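Probable zinc protease PqqL (Escherichia coli, PDB 6OFS) is a periplasmic protease of the M16 family that probably acts as a zinc-dependent endopeptidase, with one zinc ion per subunit. Local coordinates at residues Gln620-Leu625 against Leu649-Gln654; Ala352-Asp357 against Tyr466-Arg471; Glu493-Leu498 against Arg505-Lys510; Ser743-Asn748 against Val887-Ser892. All coordinates share one frame; numbering follows the deposited sequence.

Contact 1 (Gln620-Leu625 against Leu649-Gln654); sequences QALKTL and LLQENQ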
loop_
_atom_site.group_PDB
_atom_site.type_symbol
_atom_site.label_atom_id
_atom_site.label_comp_id
_atom_site.label_asym_id
_atom_site.label_seq_id
_atom_site.Cartn_x
_atom_site.Cartn_y
_atom_site.Cartn_z
ATOM N N GLN A 620 -18.999 -12.415 -5.206
ATOM C CA GLN A 620 -20.354 -12.343 -4.677
ATOM C C GLN A 620 -21.338 -12.349 -5.851
ATOM O O GLN A 620 -22.268 -13.157 -5.856
ATOM C CB GLN A 620 -20.524 -11.071 -3.802
ATOM C CG GLN A 620 -21.928 -10.876 -3.187
ATOM C CD GLN A 620 -22.973 -10.285 -4.135
ATOM O OE1 GLN A 620 -22.667 -9.596 -5.125
ATOM N NE2 GLN A 620 -24.245 -10.543 -3.854
ATOM N N ALA A 621 -21.132 -11.447 -6.841
ATOM C CA ALA A 621 -21.984 -11.337 -8.027
ATOM C C ALA A 621 -22.107 -12.678 -8.761
ATOM O O ALA A 621 -23.206 -13.058 -9.154
ATOM C CB ALA A 621 -21.470 -10.251 -8.963
ATOM N N LEU A 622 -20.998 -13.412 -8.904
ATOM C CA LEU A 622 -21.019 -14.721 -9.544
ATOM C C LEU A 622 -21.814 -15.709 -8.689
ATOM O O LEU A 622 -22.653 -16.436 -9.211
ATOM C CB LEU A 622 -19.593 -15.246 -9.779
ATOM C CG LEU A 622 -19.515 -16.628 -10.448
ATOM C CD1 LEU A 622 -19.962 -16.569 -11.911
ATOM C CD2 LEU A 622 -18.146 -17.231 -10.286
ATOM N N LYS A 623 -21.565 -15.702 -7.379
ATOM C CA LYS A 623 -22.233 -16.570 -6.412
ATOM C C LYS A 623 -23.770 -16.457 -6.441
ATOM O O LYS A 623 -24.455 -17.477 -6.378
ATOM C CB LYS A 623 -21.722 -16.237 -5.008
ATOM C CG LYS A 623 -21.578 -17.431 -4.080
ATOM C CD LYS A 623 -20.701 -17.074 -2.870
ATOM C CE LYS A 623 -19.201 -17.049 -3.150
ATOM N NZ LYS A 623 -18.617 -18.410 -3.338
ATOM N N THR A 624 -24.300 -15.226 -6.548
ATOM C CA THR A 624 -25.738 -14.969 -6.464
ATOM C C THR A 624 -26.398 -14.629 -7.825
ATOM O O THR A 624 -27.429 -13.954 -7.845
ATOM C CB THR A 624 -25.997 -13.891 -5.385
ATOM O OG1 THR A 624 -25.203 -12.737 -5.663
ATOM C CG2 THR A 624 -25.665 -14.375 -3.988
ATOM N N LEU A 625 -25.853 -15.158 -8.937
ATOM C CA LEU A 625 -26.358 -14.909 -10.290
ATOM C C LEU A 625 -27.780 -15.486 -10.564
ATOM O O LEU A 625 -28.516 -14.909 -11.366
ATOM C CB LEU A 625 -25.338 -15.393 -11.347
ATOM C CG LEU A 625 -25.628 -15.006 -12.823
ATOM C CD1 LEU A 625 -25.562 -13.477 -13.057
ATOM C CD2 LEU A 625 -24.736 -15.769 -13.781
ATOM N N LEU A 649 -17.830 -16.302 -18.039
ATOM C CA LEU A 649 -17.693 -15.675 -16.738
ATOM C C LEU A 649 -16.534 -16.341 -16.025
ATOM O O LEU A 649 -16.369 -17.572 -16.091
ATOM C CB LEU A 649 -18.965 -15.854 -15.899
ATOM C CG LEU A 649 -20.148 -14.945 -16.177
ATOM C CD1 LEU A 649 -21.349 -15.422 -15.409
ATOM C CD2 LEU A 649 -19.847 -13.486 -15.805
ATOM N N LEU A 650 -15.728 -15.534 -15.349
ATOM C CA LEU A 650 -14.606 -16.057 -14.581
ATOM C C LEU A 650 -15.091 -16.703 -13.289
ATOM O O LEU A 650 -16.037 -16.215 -12.660
ATOM C CB LEU A 650 -13.587 -14.955 -14.269
ATOM C CG LEU A 650 -12.979 -14.265 -15.471
ATOM C CD1 LEU A 650 -12.244 -13.035 -15.052
ATOM C CD2 LEU A 650 -12.098 -15.216 -16.260
ATOM N N GLN A 651 -14.453 -17.815 -12.914
ATOM C CA GLN A 651 -14.774 -18.535 -11.689
ATOM C C GLN A 651 -14.037 -17.875 -10.534
ATOM O O GLN A 651 -13.116 -17.081 -10.774
ATOM C CB GLN A 651 -14.420 -20.030 -11.827
ATOM C CG GLN A 651 -15.348 -20.815 -12.764
ATOM C CD GLN A 651 -16.822 -20.609 -12.460
ATOM O OE1 GLN A 651 -17.572 -20.029 -13.259
ATOM N NE2 GLN A 651 -17.265 -21.060 -11.288
ATOM N N GLU A 652 -14.455 -18.171 -9.289
ATOM C CA GLU A 652 -13.873 -17.622 -8.059
ATOM C C GLU A 652 -12.327 -17.677 -8.034
ATOM O O GLU A 652 -11.697 -16.662 -7.740
ATOM C CB GLU A 652 -14.482 -18.320 -6.831
ATOM C CG GLU A 652 -14.127 -17.692 -5.494
ATOM C CD GLU A 652 -14.790 -18.319 -4.279
ATOM O OE1 GLU A 652 -15.652 -19.214 -4.454
ATOM O OE2 GLU A 652 -14.446 -17.907 -3.146
ATOM N N ASN A 653 -11.727 -18.840 -8.372
ATOM C CA ASN A 653 -10.260 -19.014 -8.389
ATOM C C ASN A 653 -9.544 -17.998 -9.300
ATOM O O ASN A 653 -8.518 -17.425 -8.904
ATOM C CB ASN A 653 -9.853 -20.472 -8.745
ATOM C CG ASN A 653 -10.435 -21.030 -10.028
ATOM O OD1 ASN A 653 -11.623 -20.865 -10.348
ATOM N ND2 ASN A 653 -9.609 -21.737 -10.777
ATOM N N GLN A 654 -10.124 -17.767 -10.499
ATOM C CA GLN A 654 -9.636 -16.848 -11.532
ATOM C C GLN A 654 -9.639 -15.395 -11.061
ATOM O O GLN A 654 -8.728 -14.642 -11.386
ATOM C CB GLN A 654 -10.433 -17.022 -12.827
ATOM C CG GLN A 654 -10.579 -18.486 -13.234
ATOM C CD GLN A 654 -11.143 -18.635 -14.611
ATOM O OE1 GLN A 654 -12.365 -18.591 -14.823
ATOM N NE2 GLN A 654 -10.258 -18.824 -15.579
#
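L622, the last leucine of helix 608-623, lies against the chain that leads from L649 into helix 652-657. With CG anti to the backbone N (chi1 180°), its side chain is directed at that chain, and the two methyls divide the work. CD2 of L622 sits 3.3 Å from the carbonyl O of L650 and also meets the CA of Q651, the N-cap residue of the next helix, while CD1 packs 3.9 Å from CD1 of L649. The L622 and L649 side chains run past each other in opposite directions. L649 CD1 also meets L625 CD2 tip to tip (3.8 Å), so one methyl touches L622, in the last turn of the helix, and L625, just beyond its end. On the solvent side, K623 bends at its last two torsions and brings NZ to 3.3 Å from OE1 of the extended E652, a weak hydrogen bond within a salt bridge. Q651 N donates nearly straight, on a lone pair, to OE1 of Q654 (2.9 Å, 170°). This surface contact joins the end of helix 608-623 to the start of helix 652-657; helix 629-641, between them in the chain, touches L625 and L649, while L650 packs on S537 and L538.

Contact 2 (Ala352-Asp357 against Tyr466-Arg471); sequences AEELDD and YVFPGR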
loop_
_atom_site.group_PDB
_atom_site.type_symbol
_atom_site.label_atom_id
_atom_site.label_comp_id
_atom_site.label_asym_id
_atom_site.label_seq_id
_atom_site.Cartn_x
_atom_site.Cartn_y
_atom_site.Cartn_z
ATOM N N ALA A 352 -6.039 14.067 8.512
ATOM C CA ALA A 352 -5.579 13.270 7.372
ATOM C C ALA A 352 -4.232 13.811 6.865
ATOM O O ALA A 352 -3.360 13.020 6.511
ATOM C CB ALA A 352 -6.620 13.310 6.258
ATOM N N GLU A 353 -4.056 15.154 6.878
ATOM C CA GLU A 353 -2.819 15.849 6.494
ATOM C C GLU A 353 -1.683 15.474 7.444
ATOM O O GLU A 353 -0.537 15.370 7.004
ATOM C CB GLU A 353 -3.002 17.380 6.497
ATOM C CG GLU A 353 -3.734 17.941 5.292
ATOM C CD GLU A 353 -3.720 19.458 5.200
ATOM O OE1 GLU A 353 -2.616 20.051 5.218
ATOM O OE2 GLU A 353 -4.815 20.055 5.091
ATOM N N GLU A 354 -2.000 15.283 8.749
ATOM C CA GLU A 354 -1.031 14.867 9.768
ATOM C C GLU A 354 -0.609 13.418 9.506
ATOM O O GLU A 354 0.588 13.131 9.493
ATOM C CB GLU A 354 -1.612 15.013 11.193
ATOM C CG GLU A 354 -1.329 16.354 11.848
ATOM C CD GLU A 354 -1.861 16.561 13.257
ATOM O OE1 GLU A 354 -1.039 16.684 14.196
ATOM O OE2 GLU A 354 -3.100 16.617 13.422
ATOM N N LEU A 355 -1.595 12.510 9.280
ATOM C CA LEU A 355 -1.338 11.088 9.042
ATOM C C LEU A 355 -0.499 10.856 7.786
ATOM O O LEU A 355 0.425 10.023 7.792
ATOM C CB LEU A 355 -2.650 10.261 9.029
ATOM C CG LEU A 355 -2.523 8.731 8.799
ATOM C CD1 LEU A 355 -1.537 8.072 9.772
ATOM C CD2 LEU A 355 -3.868 8.042 8.875
ATOM N N ASP A 356 -0.797 11.628 6.733
ATOM C CA ASP A 356 -0.107 11.538 5.460
ATOM C C ASP A 356 1.326 12.018 5.510
ATOM O O ASP A 356 2.184 11.367 4.911
ATOM C CB ASP A 356 -0.892 12.242 4.359
ATOM C CG ASP A 356 -1.830 11.279 3.673
ATOM O OD1 ASP A 356 -1.332 10.383 2.941
ATOM O OD2 ASP A 356 -3.055 11.398 3.883
ATOM N N ASP A 357 1.605 13.128 6.226
ATOM C CA ASP A 357 2.978 13.634 6.349
ATOM C C ASP A 357 3.854 12.609 7.065
ATOM O O ASP A 357 4.946 12.320 6.584
ATOM C CB ASP A 357 3.033 15.018 7.027
ATOM C CG ASP A 357 2.804 16.224 6.113
ATOM O OD1 ASP A 357 3.446 17.280 6.345
ATOM O OD2 ASP A 357 1.964 16.121 5.179
ATOM N N TYR A 466 -6.539 21.728 16.300
ATOM C CA TYR A 466 -5.231 22.146 15.817
ATOM C C TYR A 466 -5.166 21.970 14.330
ATOM O O TYR A 466 -5.327 20.857 13.829
ATOM C CB TYR A 466 -4.079 21.401 16.523
ATOM C CG TYR A 466 -2.717 21.723 15.951
ATOM C CD1 TYR A 466 -2.152 22.984 16.114
ATOM C CD2 TYR A 466 -2.008 20.778 15.219
ATOM C CE1 TYR A 466 -0.918 23.301 15.554
ATOM C CE2 TYR A 466 -0.764 21.078 14.666
ATOM C CZ TYR A 466 -0.221 22.343 14.837
ATOM O OH TYR A 466 1.009 22.650 14.294
ATOM N N VAL A 467 -4.930 23.072 13.627
ATOM C CA VAL A 467 -4.797 23.057 12.174
ATOM C C VAL A 467 -3.334 22.765 11.802
ATOM O O VAL A 467 -2.453 23.602 12.042
ATOM C CB VAL A 467 -5.408 24.320 11.471
ATOM C CG1 VAL A 467 -6.907 24.443 11.763
ATOM C CG2 VAL A 467 -4.684 25.611 11.859
ATOM N N PHE A 468 -3.061 21.550 11.303
ATOM C CA PHE A 468 -1.693 21.218 10.905
ATOM C C PHE A 468 -1.397 21.792 9.516
ATOM O O PHE A 468 -2.174 21.540 8.589
ATOM C CB PHE A 468 -1.424 19.709 10.935
ATOM C CG PHE A 468 -0.018 19.307 10.535
ATOM C CD1 PHE A 468 1.043 19.431 11.432
ATOM C CD2 PHE A 468 0.238 18.764 9.277
ATOM C CE1 PHE A 468 2.343 19.063 11.058
ATOM C CE2 PHE A 468 1.536 18.393 8.905
ATOM C CZ PHE A 468 2.580 18.548 9.795
ATOM N N PRO A 469 -0.270 22.537 9.357
ATOM C CA PRO A 469 0.059 23.121 8.041
ATOM C C PRO A 469 -0.092 22.170 6.849
ATOM O O PRO A 469 -0.933 22.426 5.982
ATOM C CB PRO A 469 1.505 23.618 8.202
ATOM C CG PRO A 469 1.723 23.752 9.643
ATOM C CD PRO A 469 0.727 22.916 10.384
ATOM N N GLY A 470 0.680 21.085 6.828
ATOM C CA GLY A 470 0.640 20.129 5.729
ATOM C C GLY A 470 1.644 20.499 4.661
ATOM O O GLY A 470 1.727 21.664 4.249
ATOM N N ARG A 471 2.432 19.509 4.228
ATOM C CA ARG A 471 3.500 19.689 3.251
ATOM C C ARG A 471 3.015 20.145 1.898
ATOM O O ARG A 471 1.916 19.771 1.481
ATOM C CB ARG A 471 4.359 18.417 3.132
ATOM C CG ARG A 471 3.751 17.294 2.297
ATOM C CD ARG A 471 4.583 16.023 2.363
ATOM N NE ARG A 471 4.280 15.110 1.258
ATOM C CZ ARG A 471 3.298 14.215 1.263
ATOM N NH1 ARG A 471 3.102 13.430 0.209
ATOM N NH2 ARG A 471 2.504 14.094 2.324
#
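The first turns of helix 352-371, in the first of the inactive M16 domains, pack against an irregular loop in the connection from helix 448-459 to strand 485-492, which opens the next sheet; this is consistent with the linker that joins the two halves of an M16 protease. F468 and D357 have the most surface buried here. The F468 side chain, its CG anti to the backbone N, is directed at the helix, and the aliphatic part of E354 lies against it: E354 CG is 3.5 Å from F468 CB and equally near the first ring carbon. The E354 carboxylate is turned only 15° from the ring plane, and its OE2 forms a salt bridge with R290. On the ring's CE2 side, D357 OD1 approaches the edge in plane, 3.4 Å from F468 CE2, with carboxylate and ring almost perpendicular (88°).

The same carboxylate holds R471 in two ways. D357 OD1 accepts a weak, bent hydrogen bond from R471 N (3.2 Å, 132°), while OD2 forms a salt bridge at the guanidinium edge, 3.5 Å from R471 NH2. The arginine chain runs back alongside the aspartate, so its CB and CG also lie against the carboxylate. G470, with positive phi, lies beside the E353 carboxylate, which makes a long, weak ion pair with R561.

The contact ties the connection to helices from both sides of it in sequence: helix 271-296 brings Q289 to D357 and R290, E293 and R294 to Y466, while S558 of helix 556-565 touches D356 and R471, and S555 bonds D356 OD1.

Contact 3 (Glu493-Leu498 against Arg505-Lys510); sequences ENLTSL and RVILAK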
loop_
_atom_site.group_PDB
_atom_site.type_symbol
_atom_site.label_atom_id
_atom_site.label_comp_id
_atom_site.label_asym_id
_atom_site.label_seq_id
_atom_site.Cartn_x
_atom_site.Cartn_y
_atom_site.Cartn_z
ATOM N N GLU A 493 -10.904 23.613 -39.619
ATOM C CA GLU A 493 -10.842 25.033 -39.245
ATOM C C GLU A 493 -10.347 25.235 -37.799
ATOM O O GLU A 493 -9.541 26.141 -37.540
ATOM C CB GLU A 493 -12.205 25.723 -39.490
ATOM C CG GLU A 493 -12.219 27.238 -39.304
ATOM C CD GLU A 493 -11.426 28.062 -40.305
ATOM O OE1 GLU A 493 -10.473 28.752 -39.874
ATOM O OE2 GLU A 493 -11.758 28.026 -41.513
ATOM N N ASN A 494 -10.798 24.378 -36.879
ATOM C CA ASN A 494 -10.359 24.496 -35.497
ATOM C C ASN A 494 -9.709 23.194 -34.946
ATOM O O ASN A 494 -9.777 22.937 -33.747
ATOM C CB ASN A 494 -11.509 24.996 -34.637
ATOM C CG ASN A 494 -11.045 25.824 -33.473
ATOM O OD1 ASN A 494 -10.988 25.338 -32.346
ATOM N ND2 ASN A 494 -10.691 27.087 -33.723
ATOM N N LEU A 495 -9.055 22.403 -35.828
ATOM C CA LEU A 495 -8.380 21.147 -35.478
ATOM C C LEU A 495 -6.937 21.094 -35.951
ATOM O O LEU A 495 -6.674 21.166 -37.156
ATOM C CB LEU A 495 -9.139 19.924 -36.022
ATOM C CG LEU A 495 -10.304 19.392 -35.208
ATOM C CD1 LEU A 495 -10.762 18.059 -35.761
ATOM C CD2 LEU A 495 -9.946 19.245 -33.730
ATOM N N THR A 496 -6.008 20.925 -35.002
ATOM C CA THR A 496 -4.578 20.835 -35.296
ATOM C C THR A 496 -4.021 19.495 -34.823
ATOM O O THR A 496 -4.426 18.985 -33.778
ATOM C CB THR A 496 -3.820 22.040 -34.703
ATOM O OG1 THR A 496 -4.544 23.243 -34.984
ATOM C CG2 THR A 496 -2.392 22.169 -35.249
ATOM N N SER A 497 -3.098 18.927 -35.595
ATOM C CA SER A 497 -2.482 17.662 -35.228
ATOM C C SER A 497 -0.983 17.799 -35.108
ATOM O O SER A 497 -0.321 18.280 -36.028
ATOM C CB SER A 497 -2.849 16.546 -36.201
ATOM O OG SER A 497 -2.209 15.342 -35.810
ATOM N N LEU A 498 -0.455 17.375 -33.964
ATOM C CA LEU A 498 0.969 17.380 -33.691
ATOM C C LEU A 498 1.408 15.943 -33.444
ATOM O O LEU A 498 0.719 15.209 -32.735
ATOM C CB LEU A 498 1.294 18.212 -32.426
ATOM C CG LEU A 498 0.676 19.606 -32.270
ATOM C CD1 LEU A 498 0.772 20.071 -30.840
ATOM C CD2 LEU A 498 1.342 20.626 -33.187
ATOM N N ARG A 505 0.460 11.225 -30.609
ATOM C CA ARG A 505 -0.280 12.213 -31.393
ATOM C C ARG A 505 -1.048 13.133 -30.438
ATOM O O ARG A 505 -1.497 12.697 -29.381
ATOM C CB ARG A 505 -1.209 11.546 -32.413
ATOM C CG ARG A 505 -1.570 12.440 -33.579
ATOM C CD ARG A 505 -2.668 11.798 -34.387
ATOM N NE ARG A 505 -3.147 12.656 -35.471
ATOM C CZ ARG A 505 -4.209 12.380 -36.223
ATOM N NH1 ARG A 505 -4.574 13.206 -37.195
ATOM N NH2 ARG A 505 -4.913 11.273 -36.009
ATOM N N VAL A 506 -1.141 14.413 -30.798
ATOM C CA VAL A 506 -1.826 15.455 -30.037
ATOM C C VAL A 506 -2.842 16.137 -30.973
ATOM O O VAL A 506 -2.458 16.646 -32.021
ATOM C CB VAL A 506 -0.808 16.496 -29.468
ATOM C CG1 VAL A 506 -1.519 17.668 -28.798
ATOM C CG2 VAL A 506 0.205 15.859 -28.521
ATOM N N ILE A 507 -4.114 16.167 -30.584
ATOM C CA ILE A 507 -5.155 16.878 -31.325
ATOM C C ILE A 507 -5.510 18.138 -30.532
ATOM O O ILE A 507 -5.928 18.031 -29.377
ATOM C CB ILE A 507 -6.414 16.015 -31.656
ATOM C CG1 ILE A 507 -6.053 14.629 -32.267
ATOM C CG2 ILE A 507 -7.405 16.805 -32.548
ATOM C CD1 ILE A 507 -5.319 14.643 -33.651
ATOM N N LEU A 508 -5.325 19.321 -31.138
ATOM C CA LEU A 508 -5.657 20.596 -30.485
ATOM C C LEU A 508 -6.894 21.253 -31.076
ATOM O O LEU A 508 -7.026 21.347 -32.298
ATOM C CB LEU A 508 -4.487 21.594 -30.515
ATOM C CG LEU A 508 -3.212 21.214 -29.771
ATOM C CD1 LEU A 508 -2.123 22.223 -30.047
ATOM C CD2 LEU A 508 -3.436 21.124 -28.267
ATOM N N ALA A 509 -7.784 21.730 -30.198
ATOM C CA ALA A 509 -9.011 22.449 -30.552
ATOM C C ALA A 509 -9.310 23.513 -29.510
ATOM O O ALA A 509 -9.160 23.280 -28.308
ATOM C CB ALA A 509 -10.190 21.492 -30.662
ATOM N N LYS A 510 -9.711 24.689 -29.979
ATOM C CA LYS A 510 -10.101 25.802 -29.120
ATOM C C LYS A 510 -11.629 25.811 -29.006
ATOM O O LYS A 510 -12.315 25.530 -29.993
ATOM C CB LYS A 510 -9.581 27.135 -29.697
ATOM C CG LYS A 510 -8.324 27.654 -28.995
ATOM C CD LYS A 510 -7.638 28.782 -29.765
ATOM C CE LYS A 510 -6.401 28.303 -30.492
ATOM N NZ LYS A 510 -5.688 29.416 -31.176
#
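L498 projects from one strand of an antiparallel beta hairpin into the hollow between V506 and L508 on the other. Its CD1 is the bump, 3.7 Å from L508 CD1 and 3.9 Å from V506 CG1, and T496 flanks L508 on the same face. The opposite face is built from L495, S497, R505, I507 and A509. There L495 CD2 drops between two neighbours, I507 CG2 (3.7 Å) and A509 CB (3.8 Å), and the CD1 methyl of I507 rests over one face of the R505 guanidinium, offset toward its rim. R505 extends from CG to NE across to S497, whose OG is carried over by a first torsion anti to the backbone N (chi1 179°). R505 NE donates to S497 OG at 2.9 Å with the hydroxyl in the guanidinium plane (162° at the hydrogen). T496 with L508 and L498 with V506 are hydrogen-bonded pairs, and S497 with I507 is the non-hydrogen-bonded pair between them. Beyond the T496-L508 pair, just ahead of strand 495-500, N494 OD1 accepts from K510 N (2.8 Å), the donor tilted out of the carbonyl plane. The hairpin occupies the interior of a seven-stranded mixed sheet. Strand 485-492 flanks 495-500 and strand 677-682 flanks 505-509; I694 of helix 687-697 covers L498, V506 and L508, while L491 lies against S497, R505 and I507 on the other face.

Contact 4 (Ser743-Asn748 against Val887-Ser892); sequences SRTPVN and VKQYLS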
loop_
_atom_site.group_PDB
_atom_site.type_symbol
_atom_site.label_atom_id
_atom_site.label_comp_id
_atom_site.label_asym_id
_atom_site.label_seq_id
_atom_site.Cartn_x
_atom_site.Cartn_y
_atom_site.Cartn_z
ATOM N N SER A 743 -20.301 -5.872 -43.359
ATOM C CA SER A 743 -20.090 -4.614 -44.076
ATOM C C SER A 743 -19.011 -4.877 -45.107
ATOM O O SER A 743 -17.856 -5.137 -44.745
ATOM C CB SER A 743 -19.657 -3.498 -43.126
ATOM O OG SER A 743 -20.446 -3.447 -41.949
ATOM N N ARG A 744 -19.392 -4.889 -46.388
ATOM C CA ARG A 744 -18.423 -5.121 -47.464
ATOM C C ARG A 744 -17.355 -4.017 -47.406
ATOM O O ARG A 744 -16.167 -4.319 -47.272
ATOM C CB ARG A 744 -19.118 -5.193 -48.827
ATOM C CG ARG A 744 -19.920 -6.475 -49.013
ATOM C CD ARG A 744 -19.939 -6.902 -50.464
ATOM N NE ARG A 744 -20.836 -8.035 -50.688
ATOM C CZ ARG A 744 -20.435 -9.265 -50.993
ATOM N NH1 ARG A 744 -19.141 -9.540 -51.115
ATOM N NH2 ARG A 744 -21.325 -10.231 -51.185
ATOM N N THR A 745 -17.818 -2.745 -47.362
ATOM C CA THR A 745 -17.047 -1.501 -47.231
ATOM C C THR A 745 -17.260 -0.943 -45.806
ATOM O O THR A 745 -18.335 -1.168 -45.246
ATOM C CB THR A 745 -17.524 -0.476 -48.285
ATOM O OG1 THR A 745 -18.948 -0.539 -48.407
ATOM C CG2 THR A 745 -16.883 -0.692 -49.648
ATOM N N PRO A 746 -16.288 -0.214 -45.193
ATOM C CA PRO A 746 -16.509 0.308 -43.822
ATOM C C PRO A 746 -17.618 1.356 -43.705
ATOM O O PRO A 746 -17.839 2.137 -44.639
ATOM C CB PRO A 746 -15.146 0.906 -43.439
ATOM C CG PRO A 746 -14.172 0.314 -44.410
ATOM C CD PRO A 746 -14.943 0.145 -45.679
ATOM N N VAL A 747 -18.323 1.363 -42.562
ATOM C CA VAL A 747 -19.396 2.321 -42.342
ATOM C C VAL A 747 -18.792 3.681 -42.003
ATOM O O VAL A 747 -18.247 3.873 -40.910
ATOM C CB VAL A 747 -20.471 1.860 -41.313
ATOM C CG1 VAL A 747 -21.583 2.900 -41.171
ATOM C CG2 VAL A 747 -21.058 0.505 -41.688
ATOM N N ASN A 748 -18.864 4.610 -42.968
ATOM C CA ASN A 748 -18.395 5.982 -42.806
ATOM C C ASN A 748 -19.520 6.838 -42.215
ATOM O O ASN A 748 -20.645 6.344 -42.060
ATOM C CB ASN A 748 -17.875 6.555 -44.130
ATOM C CG ASN A 748 -18.827 6.512 -45.313
ATOM O OD1 ASN A 748 -20.029 6.238 -45.193
ATOM N ND2 ASN A 748 -18.298 6.808 -46.499
ATOM N N VAL A 887 -29.630 1.478 -46.968
ATOM C CA VAL A 887 -30.392 0.501 -46.194
ATOM C C VAL A 887 -30.464 -0.817 -46.983
ATOM O O VAL A 887 -30.213 -1.881 -46.419
ATOM C CB VAL A 887 -31.772 1.097 -45.809
ATOM C CG1 VAL A 887 -32.741 0.039 -45.308
ATOM C CG2 VAL A 887 -31.610 2.197 -44.768
ATOM N N LYS A 888 -30.710 -0.730 -48.300
ATOM C CA LYS A 888 -30.761 -1.876 -49.209
ATOM C C LYS A 888 -29.384 -2.544 -49.335
ATOM O O LYS A 888 -29.308 -3.751 -49.563
ATOM C CB LYS A 888 -31.271 -1.433 -50.589
ATOM C CG LYS A 888 -32.225 -2.431 -51.223
ATOM C CD LYS A 888 -33.004 -1.834 -52.389
ATOM C CE LYS A 888 -34.229 -2.655 -52.723
ATOM N NZ LYS A 888 -35.338 -2.431 -51.750
ATOM N N GLN A 889 -28.305 -1.762 -49.147
ATOM C CA GLN A 889 -26.922 -2.227 -49.244
ATOM C C GLN A 889 -26.346 -2.786 -47.943
ATOM O O GLN A 889 -25.525 -3.699 -48.006
ATOM C CB GLN A 889 -26.023 -1.096 -49.761
ATOM C CG GLN A 889 -24.827 -1.564 -50.581
ATOM C CD GLN A 889 -23.952 -0.401 -50.967
ATOM O OE1 GLN A 889 -22.949 -0.102 -50.306
ATOM N NE2 GLN A 889 -24.320 0.291 -52.042
ATOM N N TYR A 890 -26.739 -2.237 -46.777
ATOM C CA TYR A 890 -26.191 -2.652 -45.483
ATOM C C TYR A 890 -27.173 -3.378 -44.528
ATOM O O TYR A 890 -26.742 -3.811 -43.452
ATOM C CB TYR A 890 -25.575 -1.439 -44.761
ATOM C CG TYR A 890 -24.308 -0.882 -45.374
ATOM C CD1 TYR A 890 -23.061 -1.171 -44.825
ATOM C CD2 TYR A 890 -24.361 0.020 -46.433
ATOM C CE1 TYR A 890 -21.892 -0.613 -45.345
ATOM C CE2 TYR A 890 -23.199 0.571 -46.974
ATOM C CZ TYR A 890 -21.967 0.260 -46.421
ATOM O OH TYR A 890 -20.825 0.809 -46.954
ATOM N N LEU A 891 -28.476 -3.493 -44.880
ATOM C CA LEU A 891 -29.461 -4.129 -43.984
ATOM C C LEU A 891 -30.417 -5.108 -44.674
ATOM O O LEU A 891 -31.391 -5.552 -44.049
ATOM C CB LEU A 891 -30.270 -3.061 -43.200
ATOM C CG LEU A 891 -29.523 -2.185 -42.172
ATOM C CD1 LEU A 891 -30.444 -1.146 -41.595
ATOM C CD2 LEU A 891 -28.923 -3.016 -41.030
ATOM N N SER A 892 -30.131 -5.467 -45.941
ATOM C CA SER A 892 -30.998 -6.360 -46.709
ATOM C C SER A 892 -31.001 -7.832 -46.227
ATOM O O SER A 892 -32.086 -8.376 -45.970
ATOM C CB SER A 892 -30.695 -6.280 -48.203
ATOM O OG SER A 892 -31.805 -5.797 -48.940
#
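S743 begins the turn that leaves strand 733-742, and its CB lies near the plane of the Y890 ring, at the edge, 4.3 Å from CE1. T745 makes the polar contact. Its OG1 is 2.7 Å from Y890 OH, a hydrogen bond in which either hydroxyl may be the donor. The threonine's first torsion (chi1 40°) places OG1 between the backbone N and the carbonyl carbon, and the two side chains meet at about a right angle. The carbonyl O of T745 also borders the tyrosine, in the plane of the ring at its edge, 3.6 Å from Y890 CE1. Thus the last turn of helix 880-890 delivers one aromatic side chain to the strand-to-helix connection between strand 733-742 and helix 749-771, in the second inactive M16 domain. P746 carries the chain on to V747, which sets CG2 3.9 Å from Y890 CE1, its side chain and the tyrosine's running past each other in opposite directions, and I793 of strand 792-801 touches S743, V747 and Y890 together. N748 is the N-cap of helix 749-771, its side chain capping a backbone N just beyond; OD1 also bonds T751 OG1, and T751 packs on Y890.

How the contacts relate
The four contacts are separate, with none touching another; contacts 3 and 4 come closest, their nearest atoms about 16 Å apart. Contact 1 lies at the surface, and the others are partly buried. Contact 3 alone joins strands, so regular backbone bonds dominate it, and the apolar residues on one of its faces pack on a helix. Contacts 2 and 4 each set an irregular segment against a helix: in contact 2 an acidic helix start meets an arginine and an aromatic ring, whereas contact 4 depends on one tyrosine hydroxyl and its ring. Contact 1 combines leucine packing with a solvent-side ion pair. Contacts 2 and 4 both involve inactive M16 domains, and all four lie away from the zinc site.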